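M152 protein (Murid herpesvirus 1, PDB 4G59) is an MHC class I-like viral immunoevasin that probably binds RAE-1 ligands of the NKG2D receptor and keeps them from the surface of infected cells. Local coordinates at residues E83-V88 / R93-E98. Sequence-based numbering, arbitrary orientation.
Sequences EYIMNV and RPVVFE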
# COMPACT_ATOMS: atom_id res chain seq x y z
N GLU B 83 7.28 -20.52 11.91
CA GLU B 83 7.02 -21.23 13.16
C GLU B 83 5.85 -20.61 13.91
O GLU B 83 4.92 -21.31 14.28
CB GLU B 83 8.24 -21.24 14.09
CG GLU B 83 9.54 -21.68 13.45
CD GLU B 83 9.54 -23.13 13.03
OE1 GLU B 83 9.10 -23.99 13.82
OE2 GLU B 83 10.01 -23.42 11.90
N TYR B 84 5.90 -19.29 14.10
CA TYR B 84 4.88 -18.58 14.87
C TYR B 84 3.49 -18.86 14.34
O TYR B 84 2.60 -19.24 15.11
CB TYR B 84 5.15 -17.08 14.81
CG TYR B 84 4.11 -16.20 15.49
CD1 TYR B 84 3.41 -16.63 16.60
CD2 TYR B 84 3.84 -14.93 15.00
CE1 TYR B 84 2.47 -15.81 17.22
CE2 TYR B 84 2.89 -14.11 15.60
CZ TYR B 84 2.21 -14.56 16.70
OH TYR B 84 1.28 -13.74 17.30
N ILE B 85 3.32 -18.69 13.03
CA ILE B 85 2.03 -18.87 12.38
C ILE B 85 1.50 -20.31 12.53
O ILE B 85 0.34 -20.51 12.93
CB ILE B 85 2.09 -18.46 10.89
CG1 ILE B 85 1.95 -16.95 10.74
CG2 ILE B 85 1.01 -19.17 10.08
CD1 ILE B 85 0.63 -16.42 11.26
N MET B 86 2.35 -21.29 12.23
CA MET B 86 1.96 -22.70 12.35
C MET B 86 1.66 -23.13 13.80
O MET B 86 0.60 -23.70 14.06
CB MET B 86 3.04 -23.62 11.74
CG MET B 86 3.25 -23.45 10.23
SD MET B 86 1.75 -23.60 9.23
CE MET B 86 1.49 -25.37 9.23
N ASN B 87 2.57 -22.83 14.72
CA ASN B 87 2.43 -23.23 16.13
C ASN B 87 1.34 -22.52 16.94
O ASN B 87 0.83 -23.08 17.91
CB ASN B 87 3.76 -23.09 16.87
CG ASN B 87 4.87 -23.91 16.25
OD1 ASN B 87 4.63 -24.75 15.38
ND2 ASN B 87 6.10 -23.69 16.71
N VAL B 88 1.01 -21.28 16.57
CA VAL B 88 0.06 -20.50 17.35
C VAL B 88 -1.25 -20.24 16.61
O VAL B 88 -2.32 -20.46 17.16
CB VAL B 88 0.66 -19.15 17.83
CG1 VAL B 88 -0.35 -18.37 18.69
CG2 VAL B 88 1.94 -19.39 18.61
N ARG B 93 -2.95 -16.60 8.33
CA ARG B 93 -3.41 -15.23 8.19
C ARG B 93 -2.16 -14.34 8.06
O ARG B 93 -1.08 -14.68 8.58
CB ARG B 93 -4.28 -14.83 9.37
CG ARG B 93 -3.53 -14.76 10.68
CD ARG B 93 -4.50 -14.59 11.84
NE ARG B 93 -5.11 -13.27 11.82
CZ ARG B 93 -6.28 -12.99 12.36
NH1 ARG B 93 -6.98 -13.93 12.96
NH2 ARG B 93 -6.77 -11.75 12.30
N PRO B 94 -2.30 -13.22 7.34
CA PRO B 94 -1.14 -12.34 7.14
C PRO B 94 -0.76 -11.64 8.44
O PRO B 94 -1.63 -11.38 9.29
CB PRO B 94 -1.63 -11.34 6.08
CG PRO B 94 -3.15 -11.30 6.26
CD PRO B 94 -3.52 -12.71 6.67
N VAL B 95 0.53 -11.36 8.61
CA VAL B 95 1.04 -10.69 9.80
C VAL B 95 2.23 -9.83 9.42
O VAL B 95 2.94 -10.15 8.44
CB VAL B 95 1.46 -11.72 10.90
CG1 VAL B 95 2.49 -12.69 10.37
CG2 VAL B 95 2.02 -11.03 12.12
N VAL B 96 2.47 -8.74 10.15
CA VAL B 96 3.68 -7.93 9.90
C VAL B 96 4.51 -7.78 11.17
O VAL B 96 3.98 -7.55 12.25
CB VAL B 96 3.35 -6.50 9.35
CG1 VAL B 96 4.63 -5.74 8.97
CG2 VAL B 96 2.41 -6.56 8.17
N PHE B 97 5.83 -7.88 11.02
CA PHE B 97 6.75 -7.48 12.09
C PHE B 97 7.61 -6.30 11.66
O PHE B 97 8.23 -6.31 10.59
CB PHE B 97 7.63 -8.65 12.54
CG PHE B 97 6.92 -9.59 13.46
CD1 PHE B 97 6.96 -9.38 14.84
CD2 PHE B 97 6.17 -10.66 12.96
CE1 PHE B 97 6.29 -10.23 15.72
CE2 PHE B 97 5.50 -11.51 13.85
CZ PHE B 97 5.57 -11.29 15.23
N GLU B 98 7.67 -5.30 12.53
CA GLU B 98 8.41 -4.08 12.25
C GLU B 98 9.50 -3.88 13.30
O GLU B 98 9.19 -3.72 14.50
CB GLU B 98 7.44 -2.92 12.28
CG GLU B 98 7.99 -1.63 11.78
CD GLU B 98 6.87 -0.70 11.36
OE1 GLU B 98 5.95 -1.18 10.64
OE2 GLU B 98 6.91 0.48 11.76
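Tyr84 meets the edge of the Phe97 ring, its CE2 atom lying near the Phe97 ring plane and 3.9 Å from Phe97 CZ. Atoms CD2 and CE2 of Tyr84 meet CE2 and CZ of Phe97, and Tyr84 CD2 stays 4.0 Å from Phe97 CE2. The two side chains cross obliquely, and the contact is apolar. Tyr84 reaches the strand because its CG stands anti to the backbone N (chi1 176°), which sends the ring off the helix toward the sheet. Its stacking partner is Tyr148, while Phe97 has an edge-to-face contact with Phe80. Tyr84 OH, at the far end of the ring, is hydrogen-bonded to Gln112.

Beside the aromatic pair, Ile85 works through the end of its longer branch. CD1 touches the carbonyl oxygen Arg93 O at 3.6 Å, a van der Waals contact, and approaches Val95 CG1 at 4.3 Å. No hydrogen bond joins the two segments. Arg93 NH2 forms a salt bridge with Asp115 OD2.

All five touching residues are buried. They join the last turns of helix 68-89 to the start of strand 95-103, which follows it after a short connection, and to Arg93 in that connection just before the strand; Val95 and Phe97 both direct their side chains at the helix. As in the MHC class I platform, the helix lies across an antiparallel sheet, where strand 95-103 runs between strands 22-31 and 106-114; helix 142-148 packs against Tyr84 through Ile145 and Tyr148.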